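Local coordinates for protein TudS (Uncultured bacterium, PDB 6Z96) that removes sulfur from thiouracil without net redox chemistry, using a [4Fe-4S] cluster that probably takes up the sulfur as a [4Fe-5S] intermediate, at residues A[106-111]-A[116-121]; A[4-9]-A[84-89]; A[44-47]-A[53-56]; A[23-28]-A[140-145]; A[62-67]-A[122-127]. All blocks are in the same frame, centred on the assembly; numbering follows the deposited sequence. Where two conformers were deposited one is given.

The five contacts differ in depth and chemistry. Interactions 2 and 3 are buried, and both touch the iron-sulfur cluster: interaction 2 is purely apolar packing of a helix on the parallel sheet, whereas interaction 3 is a salt bridge beside the cluster. Interaction 1 lies at the surface, its centre about 14 Å from the centre of the chain, and rests on backbone hydrogen bonds between two hairpin strands. Interactions 4 and 5 are partly buried; the first is loose apolar packing, the second a lysine bonded to a backbone carbonyl. Interaction 1 packs on interaction 5, which also touches interaction 3, while 2 and 4 meet through I5 and L145.

Interaction 1: A[106-111]-A[116-121]; sequences SGRIYN and GVSMAG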
# COMPACT_ATOMS: atom_id res chain seq x y z
N SER A 106 -2.99 6.82 1.59
CA SER A 106 -2.63 7.78 0.55
C SER A 106 -3.34 9.12 0.68
O SER A 106 -2.79 10.12 0.23
CB SER A 106 -2.81 7.19 -0.84
OG SER A 106 -4.13 6.71 -1.03
N GLY A 107 -4.51 9.12 1.28
CA GLY A 107 -5.26 10.34 1.55
C GLY A 107 -5.41 10.61 3.03
O GLY A 107 -5.48 11.77 3.46
N ARG A 108 -5.44 9.55 3.85
CA ARG A 108 -5.56 9.71 5.29
C ARG A 108 -4.73 8.67 6.02
O ARG A 108 -4.42 7.62 5.48
CB ARG A 108 -7.03 9.66 5.74
CG ARG A 108 -7.72 8.35 5.39
CD ARG A 108 -9.11 8.22 6.00
NE ARG A 108 -9.85 7.10 5.42
CZ ARG A 108 -9.73 5.83 5.80
NH1 ARG A 108 -8.90 5.50 6.79
NH2 ARG A 108 -10.44 4.88 5.21
N ILE A 109 -4.37 8.99 7.26
CA ILE A 109 -3.66 8.09 8.17
C ILE A 109 -4.16 8.43 9.58
O ILE A 109 -4.69 9.53 9.81
CB ILE A 109 -2.11 8.26 8.11
CG1 ILE A 109 -1.71 9.75 8.33
CG2 ILE A 109 -1.48 7.66 6.85
CD1 ILE A 109 -0.16 9.97 8.52
N TYR A 110 -3.93 7.52 10.55
CA TYR A 110 -4.22 7.85 11.94
C TYR A 110 -3.21 8.87 12.45
O TYR A 110 -2.09 8.94 11.95
CB TYR A 110 -4.36 6.60 12.81
CG TYR A 110 -5.64 5.87 12.49
CD1 TYR A 110 -6.87 6.32 12.98
CD2 TYR A 110 -5.65 4.80 11.60
CE1 TYR A 110 -8.05 5.66 12.67
CE2 TYR A 110 -6.84 4.15 11.27
CZ TYR A 110 -8.04 4.58 11.81
OH TYR A 110 -9.22 3.94 11.51
N ASN A 111 -3.63 9.73 13.39
CA ASN A 111 -2.84 10.88 13.77
C ASN A 111 -1.67 10.67 14.73
O ASN A 111 -1.07 11.67 15.13
CB ASN A 111 -3.76 11.97 14.34
CG ASN A 111 -4.33 11.67 15.70
OD1 ASN A 111 -4.12 10.59 16.28
ND2 ASN A 111 -5.09 12.62 16.23
N GLY A 116 -8.06 6.69 17.61
CA GLY A 116 -9.00 6.45 16.52
C GLY A 116 -9.31 7.68 15.68
O GLY A 116 -10.34 7.72 14.99
N VAL A 117 -8.43 8.68 15.69
CA VAL A 117 -8.63 9.91 14.94
C VAL A 117 -7.75 9.95 13.68
O VAL A 117 -6.53 9.85 13.78
CB VAL A 117 -8.41 11.13 15.84
CG1 VAL A 117 -8.42 12.43 15.03
CG2 VAL A 117 -9.47 11.18 16.95
N SER A 118 -8.37 10.16 12.53
CA SER A 118 -7.67 10.25 11.26
C SER A 118 -7.35 11.70 10.89
O SER A 118 -8.00 12.64 11.34
CB SER A 118 -8.49 9.62 10.14
OG SER A 118 -8.55 8.21 10.31
N MET A 119 -6.35 11.86 10.04
CA MET A 119 -5.97 13.16 9.53
C MET A 119 -5.50 12.99 8.08
O MET A 119 -5.19 11.87 7.66
CB MET A 119 -4.85 13.75 10.41
CG MET A 119 -3.52 13.05 10.25
SD MET A 119 -2.28 13.78 11.35
CE MET A 119 -0.87 13.04 10.71
N ALA A 120 -5.39 14.10 7.33
CA ALA A 120 -4.88 14.02 5.97
C ALA A 120 -3.40 13.63 6.05
O ALA A 120 -2.68 14.13 6.91
CB ALA A 120 -5.03 15.35 5.24
N GLY A 121 -2.99 12.71 5.20
CA GLY A 121 -1.60 12.27 5.20
C GLY A 121 -1.41 11.03 4.36
O GLY A 121 -2.32 10.61 3.64
O HOH W 1 -7.03 6.67 8.73
O HOH W 2 -5.37 8.17 16.50
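Strands 108-110 and 118-120 run antiparallel, their short axes 4.6 Å apart at closest approach and 141° between their directions, with I109 and M119 as the hydrogen-bonded pair. I109 N reaches M119 O at 3.0 Å and M119 N returns to I109 O. The ladder is extended by N111 N to V117 O and by G121 N to G107 O. On one face, I109 and M119 lie together: the CE methyl of the extended methionine meets I109 CD1 at 3.8 Å, while its SD passes the same distance from N111 CB. G121 comes against I109 CG1 with its CA, 4.0 Å away, and a CB on this glycine would probably run into I109 CG1. On the other side, S118 OG sits over one face of the Y110 ring near its rim, 3.5 Å from CE1, with G116 O at the ring edge. In the conformer of R108 described, a water tentatively joins R108 NH1, which donates to it, to S118 OG. At the turn end, N111 OD1 accepts from R113 N; a second water lies within bonding distance of N111 OD1, at 2.7 Å, and accepts from V117 N, while ND2 lies against V117 CG1 and is hydrogen-bonded to E115. Register, paired backbone bonds and the short link 111-117 between adjacent antiparallel strands define a two-stranded beta hairpin, set apart from the parallel sheet.

Interaction 2: A[4-9]-A[84-89]; sequences KIIVSA and LGLCLA. With SF4 (iron/sulfur cluster), chain C.
I6 projects from strand 5-8 toward helix 73-90 and divides its two branches between L86 and C87. With CG1 anti to the backbone N (chi1 -176°) and CD1 continuing the extended chain, the long branch runs out to the helix, where CD1 meets L86 CD2 at 3.8 Å. Only the CD2 methyl of L86 comes within contact of I6. The short branch serves the cysteine: I6 CG2 lies 3.7 Å from C87 SG, and I6 CD1 approaches the same sulfur at 4.1 Å. Both methyls of I6 thus meet the sulfur from one side. The CB of C87 points neither at the strand nor away from it, and chi1 -70°, with SG beside the backbone N, brings the sulfur to I6 CG2; I134 also touches this residue. The evidence for a purely apolar interface is the absence of any polar pair within contact distance and a buried area of 131 Å² carried by three residues. This is helix-on-sheet packing of an alpha/beta fold: strand 5-8 is an inner strand of the four-stranded parallel sheet, between 39-42 and 94-96, and helix 73-90 covers the face from which I6 emerges. F42 touches both I6 and L86 and continues the apolar layer. On the opposite face of the strand, I5 points away from this helix and packs on L145 and L149 of helix 142-151. At the C-terminal end the same strand reaches the cluster, where S8 CB lies 3.4 Å from sulfur S1 and S8 OG is bonded to K98 N.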
# COMPACT_ATOMS: atom_id res chain seq x y z
N LYS A 4 1.64 -3.38 -15.70
CA LYS A 4 1.32 -4.00 -14.41
C LYS A 4 1.21 -2.95 -13.31
O LYS A 4 1.68 -1.82 -13.46
CB LYS A 4 2.43 -4.99 -14.00
CG LYS A 4 2.65 -6.08 -15.03
CD LYS A 4 3.75 -6.98 -14.53
CE LYS A 4 4.19 -7.98 -15.58
NZ LYS A 4 5.54 -8.50 -15.26
N ILE A 5 0.54 -3.31 -12.22
CA ILE A 5 0.45 -2.44 -11.07
C ILE A 5 0.92 -3.21 -9.84
O ILE A 5 0.89 -4.45 -9.83
CB ILE A 5 -0.98 -1.88 -10.86
CG1 ILE A 5 -1.97 -2.96 -10.39
CG2 ILE A 5 -1.49 -1.13 -12.11
CD1 ILE A 5 -3.36 -2.37 -9.96
N ILE A 6 1.28 -2.47 -8.78
CA ILE A 6 1.56 -3.10 -7.49
C ILE A 6 0.29 -2.85 -6.66
O ILE A 6 -0.33 -1.78 -6.74
CB ILE A 6 2.83 -2.50 -6.86
CG1 ILE A 6 3.19 -3.22 -5.55
CG2 ILE A 6 2.71 -1.03 -6.61
CD1 ILE A 6 4.62 -2.85 -5.05
N VAL A 7 -0.13 -3.87 -5.87
CA VAL A 7 -1.36 -3.76 -5.09
C VAL A 7 -1.12 -4.22 -3.67
O VAL A 7 -0.54 -5.27 -3.49
CB VAL A 7 -2.47 -4.67 -5.70
CG1 VAL A 7 -3.81 -4.49 -4.97
CG2 VAL A 7 -2.65 -4.42 -7.19
N SER A 8 -1.62 -3.48 -2.67
CA SER A 8 -1.55 -3.93 -1.26
C SER A 8 -2.12 -5.35 -1.16
O SER A 8 -3.24 -5.59 -1.63
CB SER A 8 -2.43 -3.04 -0.38
OG SER A 8 -1.81 -1.78 -0.19
N ALA A 9 -1.34 -6.29 -0.63
CA ALA A 9 -1.76 -7.69 -0.60
C ALA A 9 -3.09 -7.91 0.11
O ALA A 9 -3.86 -8.80 -0.29
CB ALA A 9 -0.66 -8.56 0.01
N LEU A 84 9.38 -0.03 -3.70
CA LEU A 84 10.00 0.77 -4.77
C LEU A 84 10.87 -0.13 -5.65
O LEU A 84 10.82 -0.02 -6.87
CB LEU A 84 10.85 1.89 -4.15
CG LEU A 84 11.62 2.72 -5.16
CD1 LEU A 84 10.67 3.48 -6.06
CD2 LEU A 84 12.56 3.69 -4.48
N GLY A 85 11.65 -1.03 -5.04
CA GLY A 85 12.51 -1.95 -5.78
C GLY A 85 11.73 -2.83 -6.72
O GLY A 85 12.18 -3.07 -7.85
N LEU A 86 10.55 -3.32 -6.29
CA LEU A 86 9.73 -4.16 -7.14
C LEU A 86 9.19 -3.32 -8.32
O LEU A 86 9.20 -3.79 -9.46
CB LEU A 86 8.57 -4.75 -6.32
CG LEU A 86 7.58 -5.59 -7.09
CD1 LEU A 86 8.25 -6.84 -7.61
CD2 LEU A 86 6.39 -5.96 -6.24
N CYS A 87 8.77 -2.08 -8.04
CA CYS A 87 8.27 -1.21 -9.12
C CYS A 87 9.37 -0.91 -10.13
O CYS A 87 9.09 -0.94 -11.33
CB CYS A 87 7.71 0.09 -8.55
SG CYS A 87 6.16 -0.14 -7.64
N LEU A 88 10.57 -0.57 -9.66
CA LEU A 88 11.67 -0.27 -10.59
C LEU A 88 12.04 -1.48 -11.42
O LEU A 88 12.21 -1.36 -12.64
CB LEU A 88 12.89 0.26 -9.84
CG LEU A 88 12.70 1.58 -9.10
CD1 LEU A 88 13.93 1.93 -8.29
CD2 LEU A 88 12.33 2.71 -10.05
N ALA A 89 12.10 -2.66 -10.80
CA ALA A 89 12.46 -3.88 -11.52
C ALA A 89 11.43 -4.26 -12.57
O ALA A 89 11.79 -4.74 -13.65
CB ALA A 89 12.65 -5.04 -10.55
FE1 SF4 C . -1.14 -3.32 5.96
FE2 SF4 C . -2.35 -4.18 3.69
FE3 SF4 C . 0.25 -4.93 4.21
FE4 SF4 C . -0.34 -2.35 3.48
S1 SF4 C . -0.56 -4.28 2.21
S2 SF4 C . 1.07 -2.98 5.15
S3 SF4 C . -2.38 -2.04 4.54
S4 SF4 C . -1.66 -5.51 5.39

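Interaction 3: A[44-47]-A[53-56]; sequences PEVA and PRPP. With SF4 (iron/sulfur cluster), chain C; EDO (1,2-ethanediol), chain E.
E45 OE1 and R54 NE form the central salt bridge, 2.8 Å apart with an N-H...O angle of 161°. The oxygen uses its anti lone pair and lies 6° out of the guanidinium plane, while the carboxylate plane stands at 90° to that of the guanidinium. R54 NH2 adds a weak bond to E45 OE1 at 3.2 Å. OE1 also accepts from O1 of an ethanediol, probably a crystallisation additive, at 2.8 Å; O2 of that molecule donates to P55 O. Outside partners add to this: NH1 gives to P51 O, NH2 also to V16 O, and E45 OE2 is hydrogen-bonded to S103 OG. An extended chain from CG to NE carries the guanidinium across the glutamate, with V46 CG2 beside NH1. Replacing R54 by an alanine removes the guanidinium and would probably leave E45 OE1 without its charged mate, P51 O and V16 O without this donor, and the carboxylate freer to turn. The cluster borders both residues: E45 CD lies 3.4 Å from sulfur S2 and R54 NH2 3.7 Å from sulfur S4. Bound hydrogen sulfide touches E45 and R54 too, so this ion pair walls the pocket beside the [4Fe-4S] cluster where that ligand sits, consistent with a [4Fe-5S] intermediate.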
# COMPACT_ATOMS: atom_id res chain seq x y z
N PRO A 44 4.08 -4.19 2.36
CA PRO A 44 5.32 -3.60 2.89
C PRO A 44 5.67 -4.05 4.30
O PRO A 44 6.85 -4.22 4.59
CB PRO A 44 5.02 -2.09 2.86
CG PRO A 44 3.95 -1.92 1.77
CD PRO A 44 3.13 -3.18 1.85
N GLU A 45 4.66 -4.23 5.18
CA GLU A 45 5.00 -4.58 6.56
C GLU A 45 5.55 -5.99 6.67
O GLU A 45 6.53 -6.21 7.40
CB GLU A 45 3.84 -4.32 7.50
CG GLU A 45 3.68 -2.83 7.63
CD GLU A 45 2.36 -2.36 8.24
OE1 GLU A 45 1.79 -3.13 9.05
OE2 GLU A 45 1.92 -1.23 7.95
N VAL A 46 4.95 -6.93 5.95
CA VAL A 46 5.45 -8.30 5.96
C VAL A 46 6.80 -8.35 5.23
O VAL A 46 7.75 -8.98 5.72
CB VAL A 46 4.43 -9.26 5.35
CG1 VAL A 46 5.03 -10.64 5.12
CG2 VAL A 46 3.19 -9.37 6.25
N ALA A 47 6.94 -7.62 4.10
CA ALA A 47 8.22 -7.63 3.37
C ALA A 47 9.33 -7.04 4.24
O ALA A 47 10.48 -7.51 4.18
CB ALA A 47 8.09 -6.80 2.09
N PRO A 53 -0.15 -11.94 13.34
CA PRO A 53 -0.52 -10.56 13.65
C PRO A 53 0.63 -9.73 14.19
O PRO A 53 1.71 -10.24 14.52
CB PRO A 53 -1.64 -10.76 14.69
CG PRO A 53 -1.12 -11.97 15.47
CD PRO A 53 -0.67 -12.88 14.37
N ARG A 54 0.39 -8.42 14.30
CA ARG A 54 1.37 -7.48 14.82
C ARG A 54 0.58 -6.34 15.46
O ARG A 54 -0.58 -6.12 15.12
CB ARG A 54 2.32 -6.99 13.70
CG ARG A 54 1.58 -6.43 12.51
CD ARG A 54 2.57 -6.17 11.38
NE ARG A 54 1.88 -5.73 10.16
CZ ARG A 54 1.27 -6.54 9.29
NH1 ARG A 54 1.27 -7.86 9.50
NH2 ARG A 54 0.64 -6.05 8.24
N PRO A 55 1.17 -5.64 16.42
CA PRO A 55 0.40 -4.58 17.10
C PRO A 55 0.09 -3.45 16.14
O PRO A 55 0.90 -3.14 15.25
CB PRO A 55 1.34 -4.09 18.21
CG PRO A 55 2.49 -5.03 18.26
CD PRO A 55 2.55 -5.76 16.95
N PRO A 56 -1.02 -2.72 16.37
CA PRO A 56 -1.29 -1.53 15.56
C PRO A 56 -0.17 -0.51 15.70
O PRO A 56 0.47 -0.42 16.76
CB PRO A 56 -2.57 -0.96 16.16
CG PRO A 56 -3.19 -2.09 16.93
CD PRO A 56 -2.06 -2.95 17.40
FE1 SF4 C . -1.14 -3.32 5.96
FE2 SF4 C . -2.35 -4.18 3.69
FE3 SF4 C . 0.25 -4.93 4.21
FE4 SF4 C . -0.34 -2.35 3.48
S1 SF4 C . -0.56 -4.28 2.21
S2 SF4 C . 1.07 -2.98 5.15
S3 SF4 C . -2.38 -2.04 4.54
S4 SF4 C . -1.66 -5.51 5.39
C1 EDO E . 1.21 -2.61 12.13
O1 EDO E . 0.89 -1.58 11.21
C2 EDO E . 2.66 -2.67 12.42
O2 EDO E . 2.97 -3.48 13.55

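Interaction 4: A[23-28]-A[140-145]; sequences KGIVSN and DQLPEL
L142 reaches from the first turn of helix 142-151 to the loop 23-28 and meets it with one methyl, CD1. Its CG is anti to the carbonyl carbon (chi1 -62°) and the chain is extended beyond, which carries CD1 to the loop. The apolar part of the contact is loose: in the conformer described, I25 CD1 lies 4.4 Å from L142 CD1, a tentative contact, and only 101 Å² is buried between the segments. Against S27 the same methyl makes van der Waals contact with a polar side chain, 3.9 Å from OG and 4.0 Å from CB. The hydroxyl is engaged elsewhere: S27 is the N-cap of helix 28-35, and OG accepts from L30 N. The cap bond helps hold chi1 of S27. Polar bonding around L142 also stays on its own side of the contact: Q141, at the N-cap position of its helix, takes S138 N with OE1, and L145 N closes the first turn on Q141 O at 3.0 Å. The contact thus brings together the starts of two helices, 28-35 and 142-151; L142 also packs on L96 of strand 94-96, and L145 touches F94, F137 of strand 135-137 and W29 of helix 28-35.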
# COMPACT_ATOMS: atom_id res chain seq x y z
N LYS A 23 -8.57 -7.39 3.50
CA LYS A 23 -9.39 -6.25 3.07
C LYS A 23 -9.72 -6.47 1.62
O LYS A 23 -9.59 -5.57 0.78
CB LYS A 23 -8.57 -4.95 3.23
CG LYS A 23 -8.29 -4.60 4.68
CD LYS A 23 -9.59 -4.28 5.41
CE LYS A 23 -9.40 -3.66 6.77
NZ LYS A 23 -10.70 -3.47 7.46
N GLY A 24 -10.14 -7.70 1.30
CA GLY A 24 -10.43 -8.07 -0.07
C GLY A 24 -11.55 -7.22 -0.60
O GLY A 24 -12.59 -7.08 0.06
N ILE A 25 -11.31 -6.55 -1.72
CA ILE A 25 -12.33 -5.69 -2.30
C ILE A 25 -13.04 -6.37 -3.45
O ILE A 25 -12.46 -7.20 -4.16
CB ILE A 25 -11.79 -4.29 -2.65
CG1 ILE A 25 -10.52 -4.41 -3.51
CG2 ILE A 25 -11.53 -3.50 -1.35
CD1 ILE A 25 -9.71 -3.07 -3.77
N VAL A 26 -14.31 -6.03 -3.63
CA VAL A 26 -15.12 -6.62 -4.67
C VAL A 26 -14.98 -5.73 -5.87
O VAL A 26 -15.39 -4.58 -5.84
CB VAL A 26 -16.58 -6.76 -4.22
CG1 VAL A 26 -17.40 -7.41 -5.33
CG2 VAL A 26 -16.65 -7.56 -2.92
N SER A 27 -14.33 -6.24 -6.90
CA SER A 27 -14.07 -5.46 -8.10
C SER A 27 -13.85 -6.38 -9.27
O SER A 27 -12.85 -7.10 -9.33
CB SER A 27 -12.83 -4.58 -7.89
OG SER A 27 -12.42 -3.97 -9.09
N ASN A 28 -14.76 -6.32 -10.25
CA ASN A 28 -14.60 -7.12 -11.47
C ASN A 28 -13.32 -6.71 -12.22
O ASN A 28 -12.62 -7.55 -12.78
CB ASN A 28 -15.82 -6.95 -12.38
CG ASN A 28 -17.09 -7.51 -11.79
OD1 ASN A 28 -17.06 -8.44 -10.98
ND2 ASN A 28 -18.24 -6.95 -12.17
N ASP A 140 -10.65 3.55 -2.83
CA ASP A 140 -11.78 4.46 -3.09
C ASP A 140 -11.62 5.19 -4.44
O ASP A 140 -12.46 6.03 -4.79
CB ASP A 140 -11.84 5.54 -2.00
CG ASP A 140 -12.01 4.97 -0.59
OD1 ASP A 140 -12.75 3.99 -0.44
OD2 ASP A 140 -11.39 5.51 0.34
N GLN A 141 -10.54 4.90 -5.20
CA GLN A 141 -10.21 5.56 -6.46
C GLN A 141 -10.01 4.54 -7.59
O GLN A 141 -9.22 4.79 -8.50
CB GLN A 141 -8.93 6.40 -6.29
CG GLN A 141 -9.07 7.43 -5.20
CD GLN A 141 -7.78 8.15 -4.98
OE1 GLN A 141 -6.75 7.55 -4.62
NE2 GLN A 141 -7.80 9.46 -5.16
N LEU A 142 -10.72 3.40 -7.54
CA LEU A 142 -10.59 2.38 -8.59
C LEU A 142 -10.94 2.91 -9.98
O LEU A 142 -10.21 2.58 -10.90
CB LEU A 142 -11.40 1.11 -8.30
CG LEU A 142 -10.98 0.37 -7.06
CD1 LEU A 142 -11.85 -0.86 -6.85
CD2 LEU A 142 -9.55 -0.08 -7.14
N PRO A 143 -12.00 3.75 -10.15
CA PRO A 143 -12.30 4.24 -11.51
C PRO A 143 -11.14 5.05 -12.08
O PRO A 143 -10.77 4.87 -13.24
CB PRO A 143 -13.56 5.10 -11.32
CG PRO A 143 -14.22 4.54 -10.07
CD PRO A 143 -13.01 4.22 -9.18
N GLU A 144 -10.54 5.91 -11.25
CA GLU A 144 -9.44 6.76 -11.66
C GLU A 144 -8.19 5.93 -12.01
O GLU A 144 -7.50 6.19 -13.00
CB GLU A 144 -9.14 7.78 -10.54
CG GLU A 144 -10.28 8.75 -10.27
CD GLU A 144 -11.29 8.40 -9.18
OE1 GLU A 144 -11.60 7.20 -8.99
OE2 GLU A 144 -11.82 9.34 -8.55
N LEU A 145 -7.88 4.91 -11.17
CA LEU A 145 -6.72 4.06 -11.45
C LEU A 145 -6.94 3.27 -12.75
O LEU A 145 -6.05 3.16 -13.61
CB LEU A 145 -6.53 3.08 -10.25
CG LEU A 145 -5.55 1.94 -10.51
CD1 LEU A 145 -4.14 2.46 -10.84
CD2 LEU A 145 -5.50 1.00 -9.30

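Interaction 5: A[62-67]-A[122-127]; sequences EHVVTE and EGKTTA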
# COMPACT_ATOMS: atom_id res chain seq x y z
N GLU A 62 8.32 11.19 11.02
CA GLU A 62 9.16 10.23 10.30
C GLU A 62 9.20 8.87 11.00
O GLU A 62 9.58 7.89 10.38
CB GLU A 62 10.61 10.77 10.25
CG GLU A 62 10.80 12.06 9.47
CD GLU A 62 10.55 11.78 8.01
OE1 GLU A 62 11.08 10.77 7.50
OE2 GLU A 62 9.80 12.56 7.38
N HIS A 63 8.84 8.81 12.30
CA HIS A 63 8.87 7.54 13.03
C HIS A 63 7.57 6.79 12.85
O HIS A 63 6.54 7.38 12.52
CB HIS A 63 9.07 7.83 14.53
CG HIS A 63 10.45 8.32 14.85
ND1 HIS A 63 11.42 7.49 15.37
CD2 HIS A 63 10.97 9.57 14.70
CE1 HIS A 63 12.51 8.24 15.51
NE2 HIS A 63 12.28 9.50 15.14
N VAL A 64 7.61 5.48 13.11
CA VAL A 64 6.40 4.65 13.14
C VAL A 64 6.53 3.86 14.43
O VAL A 64 7.59 3.27 14.69
CB VAL A 64 6.24 3.71 11.94
CG1 VAL A 64 4.87 3.01 12.03
CG2 VAL A 64 6.37 4.49 10.62
N VAL A 65 5.51 3.98 15.29
CA VAL A 65 5.60 3.34 16.60
C VAL A 65 4.32 2.59 16.94
O VAL A 65 3.25 2.89 16.40
CB VAL A 65 5.87 4.40 17.71
CG1 VAL A 65 7.12 5.21 17.43
CG2 VAL A 65 4.65 5.31 17.91
N THR A 66 4.43 1.65 17.87
CA THR A 66 3.24 0.98 18.39
C THR A 66 2.75 1.77 19.64
O THR A 66 3.45 2.66 20.13
CB THR A 66 3.56 -0.47 18.75
OG1 THR A 66 4.42 -0.50 19.90
CG2 THR A 66 4.14 -1.24 17.59
N GLU A 67 1.54 1.42 20.17
CA GLU A 67 1.02 2.13 21.35
C GLU A 67 1.92 1.99 22.57
O GLU A 67 1.99 2.91 23.40
CB GLU A 67 -0.40 1.66 21.68
CG GLU A 67 -1.12 2.62 22.60
CD GLU A 67 -2.57 2.26 22.89
OE1 GLU A 67 -3.10 1.34 22.23
OE2 GLU A 67 -3.16 2.92 23.77
N GLU A 122 -0.21 10.48 4.41
CA GLU A 122 0.08 9.29 3.63
C GLU A 122 0.99 8.36 4.43
O GLU A 122 1.65 8.80 5.36
CB GLU A 122 0.70 9.66 2.28
CG GLU A 122 2.00 10.39 2.38
CD GLU A 122 2.41 11.15 1.11
OE1 GLU A 122 3.51 11.74 1.14
OE2 GLU A 122 1.64 11.17 0.12
N GLY A 123 0.96 7.09 4.08
CA GLY A 123 1.80 6.11 4.74
C GLY A 123 3.22 6.17 4.19
O GLY A 123 3.49 6.83 3.19
N LYS A 124 4.14 5.46 4.84
CA LYS A 124 5.55 5.46 4.43
C LYS A 124 5.82 4.93 3.03
O LYS A 124 6.67 5.48 2.33
CB LYS A 124 6.37 4.62 5.40
CG LYS A 124 6.51 5.29 6.75
CD LYS A 124 7.75 6.15 6.69
CE LYS A 124 8.45 6.32 7.99
NZ LYS A 124 9.79 6.98 7.80
N THR A 125 5.10 3.88 2.60
CA THR A 125 5.31 3.32 1.29
C THR A 125 4.74 4.26 0.24
O THR A 125 5.43 4.56 -0.73
CB THR A 125 4.71 1.92 1.22
OG1 THR A 125 5.48 1.06 2.08
CG2 THR A 125 4.78 1.33 -0.20
N THR A 126 3.51 4.76 0.45
CA THR A 126 2.94 5.74 -0.48
C THR A 126 3.85 6.95 -0.67
O THR A 126 4.12 7.35 -1.81
CB THR A 126 1.60 6.19 0.06
OG1 THR A 126 0.74 5.06 0.04
CG2 THR A 126 1.01 7.36 -0.78
N ALA A 127 4.38 7.49 0.43
CA ALA A 127 5.26 8.66 0.34
C ALA A 127 6.49 8.39 -0.52
O ALA A 127 6.85 9.23 -1.36
CB ALA A 127 5.67 9.11 1.74
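K124 NZ donates to the backbone carbonyl E62 O at 2.7 Å, a short bond whose donor is tilted 15° from the carbonyl plane. The C=O...N angle is 140°. The same ammonium forms a salt bridge with D77 of helix 73-90, so two oxygens from different parts of the chain grip it. A further negative group stands nearby: E62 OE1 lies 4.0 Å from K124 NZ, beyond salt-bridge distance, where it would probably add only to the field around the lysine. The side chains of E62 and K124 stand roughly perpendicular. A bend at chi2 (-90°) brings the lysine chain round to E62 O, and its CE comes within 3.1 Å of that oxygen. A methionine in place of K124 would probably leave E62 O and D77 without their cationic partner. Strands 57-60 and 63-66 form an antiparallel beta hairpin, and K124 is the first residue of helix 124-131, behind the N-cap G123; the lysine therefore ties the first turn of this helix to the hairpin turn. R59 of strand 57-60 also touches the lysine. Below the polar end, the aliphatic part of the lysine runs alongside V64, pointing the other way: V64 CG2 meets K124 CE at 3.8 Å and K124 CG at 4.0 Å. V64 is buried, with F76 of helix 73-90, A57 and V72 around it.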